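Local coordinates for protein CRISPR-associated endonuclease/helicase Cas3 (PDB 3SKD) that cleaves single-stranded DNA of invading genetic elements through its metal-dependent HD nuclease domain, the part present here, and carries a separate helicase domain for CRISPR immunity, at residues L27-D32 with L73-K78. Sequence-based numbering, arbitrary orientation.
Sequences LAHMLD and LHDLGK. With NI (nickel (II) ion), chain B.
D75 OD2 and H29 NE2 meet at a shared nickel ion, with D75 OD2 2.0 Å from the metal. D75 OD2 is gripped a second time by K78 NZ, in a salt-bridge hydrogen bond of 3.1 Å. This is the metal site of the Cas3 HD nuclease domain, built on the H...HD...D motif. H29 on helix 26-43 supplies the first histidine. H74 and D75 supply the HD pair, just after helix 60-72. D210 and two waters complete the six ligands.

Both histidines use NE2, each 2.3 Å from the nickel. The H29 ring reaches the ion because CG lies anti to the backbone N (chi1 176°), which carries the imidazole toward 73-78 and the ion. The two rings meet obliquely, their planes at 75°. H29 NE2 lies at the edge of the H74 ring, near its plane, and D75 OD2 lies likewise at the edge of the H29 ring. No direct hydrogen bond joins the two segments. The nickel links them instead.

The second shell fixes the ligands. H74 ND1 is hydrogen-bonded to V71 O, which holds the ring's rotation and directs NE2 to the metal. K78 NZ meets D75 OD2 from above the carboxylate plane, 70° out of it. It also bonds S19 OG. D75 CB sits over one face of the H74 ring, offset toward its rim.

Away from the metal the contact is apolar and buried. The M30 chain bends at chi3, bringing its methyl toward L73 and L76. L73 also touches helices 165-181 and 110-124, and L76 touches helix 110-124. M30 CE is 4.4 Å from L76 CD1 and packs tightly on L73 CD2, at 3.4 Å.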
ATOM      1  N   LEU A  27      -4.229  -9.637  -3.321  1.00 21.82           N
ATOM      2  CA  LEU A  27      -5.094  -9.003  -2.330  1.00 23.02           C
ATOM      3  C   LEU A  27      -4.651  -9.333  -0.914  1.00 18.58           C
ATOM      4  O   LEU A  27      -4.728  -8.479  -0.050  1.00 21.01           O
ATOM      5  CB  LEU A  27      -6.524  -9.441  -2.505  1.00 23.51           C
ATOM      6  CG  LEU A  27      -7.533  -8.867  -1.512  1.00 24.84           C
ATOM      7  CD1 LEU A  27      -7.673  -7.341  -1.602  1.00 18.72           C
ATOM      8  CD2 LEU A  27      -8.889  -9.545  -1.732  1.00 25.83           C
ATOM      9  N   ALA A  28      -4.198 -10.566  -0.690  1.00 20.36           N
ATOM     10  CA  ALA A  28      -3.683 -10.970   0.609  1.00 18.01           C
ATOM     11  C   ALA A  28      -2.462 -10.116   0.961  1.00 19.84           C
ATOM     12  O   ALA A  28      -2.318  -9.641   2.076  1.00 20.55           O
ATOM     13  CB  ALA A  28      -3.288 -12.428   0.577  1.00 19.70           C
ATOM     14  N   HIS A  29      -1.545  -9.949   0.023  1.00 20.52           N
ATOM     15  CA  HIS A  29      -0.401  -9.130   0.320  1.00 23.74           C
ATOM     16  C   HIS A  29      -0.798  -7.656   0.559  1.00 22.79           C
ATOM     17  O   HIS A  29      -0.236  -6.980   1.420  1.00 20.71           O
ATOM     18  CB  HIS A  29       0.581  -9.205  -0.821  1.00 23.98           C
ATOM     19  CG  HIS A  29       1.754  -8.306  -0.625  1.00 25.91           C
ATOM     20  ND1 HIS A  29       2.524  -8.340   0.518  1.00 22.32           N
ATOM     21  CD2 HIS A  29       2.263  -7.321  -1.407  1.00 21.57           C
ATOM     22  CE1 HIS A  29       3.473  -7.431   0.421  1.00 28.71           C
ATOM     23  NE2 HIS A  29       3.329  -6.800  -0.728  1.00 28.60           N
ATOM     24  N   MET A  30      -1.788  -7.165  -0.169  1.00 15.08           N
ATOM     25  CA  MET A  30      -2.210  -5.766  -0.006  1.00 20.12           C
ATOM     26  C   MET A  30      -2.817  -5.563   1.378  1.00 21.16           C
ATOM     27  O   MET A  30      -2.519  -4.570   2.075  1.00 21.24           O
ATOM     28  CB  MET A  30      -3.206  -5.312  -1.082  1.00 22.71           C
ATOM     29  CG  MET A  30      -2.597  -5.058  -2.515  1.00 30.94           C
ATOM     30  SD  MET A  30      -3.978  -4.964  -3.760  1.00 36.48           S
ATOM     31  CE  MET A  30      -4.790  -3.455  -3.311  1.00 58.63           C
ATOM     32  N   LEU A  31      -3.610  -6.529   1.829  1.00 20.63           N
ATOM     33  CA  LEU A  31      -4.229  -6.413   3.129  1.00 23.03           C
ATOM     34  C   LEU A  31      -3.210  -6.583   4.262  1.00 19.52           C
ATOM     35  O   LEU A  31      -3.365  -5.922   5.318  1.00 20.90           O
ATOM     36  CB  LEU A  31      -5.369  -7.428   3.296  1.00 18.92           C
ATOM     37  CG  LEU A  31      -6.592  -7.117   2.438  1.00 25.03           C
ATOM     38  CD1 LEU A  31      -7.558  -8.313   2.527  1.00 22.11           C
ATOM     39  CD2 LEU A  31      -7.291  -5.817   2.888  1.00 22.01           C
ATOM     40  N   ASP A  32      -2.192  -7.447   4.040  1.00 17.87           N
ATOM     41  CA  ASP A  32      -1.093  -7.683   5.010  1.00 20.23           C
ATOM     42  C   ASP A  32      -0.337  -6.362   5.214  1.00 21.14           C
ATOM     43  O   ASP A  32      -0.017  -5.968   6.318  1.00 19.90           O
ATOM     44  CB  ASP A  32      -0.067  -8.719   4.480  1.00 18.78           C
ATOM     45  CG  ASP A  32      -0.601 -10.167   4.481  1.00 22.20           C
ATOM     46  OD1 ASP A  32      -1.681 -10.411   5.079  1.00 24.34           O
ATOM     47  OD2 ASP A  32       0.077 -11.035   3.884  1.00 20.21           O
ATOM     48  N   LEU A  73      -2.131  -0.291  -1.061  1.00 24.34           N
ATOM     49  CA  LEU A  73      -2.235  -0.276  -2.512  1.00 24.15           C
ATOM     50  C   LEU A  73      -0.888  -0.113  -3.204  1.00 26.14           C
ATOM     51  O   LEU A  73      -0.872   0.098  -4.414  1.00 24.60           O
ATOM     52  CB  LEU A  73      -3.062   0.897  -2.975  1.00 24.23           C
ATOM     53  CG  LEU A  73      -4.444   1.015  -2.349  1.00 33.10           C
ATOM     54  CD1 LEU A  73      -5.004   2.344  -2.815  1.00 48.34           C
ATOM     55  CD2 LEU A  73      -5.252  -0.152  -2.772  1.00 30.60           C
ATOM     56  N   HIS A  74       0.208  -0.136  -2.466  1.00 19.95           N
ATOM     57  CA  HIS A  74       1.526   0.095  -3.081  1.00 19.15           C
ATOM     58  C   HIS A  74       1.829  -0.894  -4.211  1.00 24.70           C
ATOM     59  O   HIS A  74       2.658  -0.605  -5.072  1.00 21.31           O
ATOM     60  CB  HIS A  74       2.643  -0.039  -2.056  1.00 24.37           C
ATOM     61  CG  HIS A  74       2.925  -1.462  -1.680  1.00 28.53           C
ATOM     62  ND1 HIS A  74       2.066  -2.211  -0.892  1.00 34.37           N
ATOM     63  CD2 HIS A  74       3.944  -2.295  -2.012  1.00 35.78           C
ATOM     64  CE1 HIS A  74       2.554  -3.433  -0.745  1.00 23.96           C
ATOM     65  NE2 HIS A  74       3.703  -3.499  -1.393  1.00 37.24           N
ATOM     66  N   ASP A  75       1.258  -2.093  -4.161  1.00 19.99           N
ATOM     67  CA  ASP A  75       1.507  -3.088  -5.235  1.00 20.77           C
ATOM     68  C   ASP A  75       0.368  -3.262  -6.199  1.00 25.58           C
ATOM     69  O   ASP A  75       0.304  -4.273  -6.905  1.00 25.73           O
ATOM     70  CB  ASP A  75       1.810  -4.487  -4.673  1.00 23.86           C
ATOM     71  CG  ASP A  75       3.290  -4.656  -4.269  1.00 33.07           C
ATOM     72  OD1 ASP A  75       4.137  -3.829  -4.677  1.00 32.37           O
ATOM     73  OD2 ASP A  75       3.639  -5.563  -3.535  1.00 29.14           O
ATOM     74  N   LEU A  76      -0.510  -2.286  -6.270  1.00 23.06           N
ATOM     75  CA  LEU A  76      -1.561  -2.354  -7.251  1.00 23.57           C
ATOM     76  C   LEU A  76      -0.991  -2.496  -8.715  1.00 25.44           C
ATOM     77  O   LEU A  76      -1.601  -3.159  -9.565  1.00 26.60           O
ATOM     78  CB  LEU A  76      -2.434  -1.119  -7.106  1.00 22.91           C
ATOM     79  CG  LEU A  76      -3.610  -1.171  -8.043  1.00 25.55           C
ATOM     80  CD1 LEU A  76      -4.454  -2.329  -7.562  1.00 30.24           C
ATOM     81  CD2 LEU A  76      -4.348   0.130  -7.980  1.00 25.56           C
ATOM     82  N   GLY A  77       0.169  -1.913  -8.996  1.00 20.97           N
ATOM     83  CA  GLY A  77       0.853  -2.106 -10.290  1.00 19.29           C
ATOM     84  C   GLY A  77       1.043  -3.576 -10.730  1.00 22.16           C
ATOM     85  O   GLY A  77       1.187  -3.866 -11.911  1.00 23.55           O
ATOM     86  N   LYS A  78       1.062  -4.515  -9.781  1.00 21.81           N
ATOM     87  CA  LYS A  78       1.184  -5.966 -10.109  1.00 21.47           C
ATOM     88  C   LYS A  78      -0.077  -6.575 -10.722  1.00 26.99           C
ATOM     89  O   LYS A  78      -0.045  -7.698 -11.251  1.00 29.18           O
ATOM     90  CB  LYS A  78       1.552  -6.771  -8.858  1.00 22.22           C
ATOM     91  CG  LYS A  78       2.974  -6.567  -8.383  1.00 30.92           C
ATOM     92  CD  LYS A  78       3.369  -7.612  -7.322  1.00 39.72           C
ATOM     93  CE  LYS A  78       4.732  -7.307  -6.703  1.00 43.99           C
ATOM     94  NZ  LYS A  78       4.826  -7.809  -5.283  1.00 48.03           N
TER
HETATM   95 NI    NI B 261       4.776  -5.427  -1.892  1.00 28.56          NI
HETATM   96  O   HOH W   1       5.933  -7.034  -1.987  1.00 28.75           O
HETATM   97  O   HOH W   2       6.343  -4.294  -3.240  1.00 26.18           O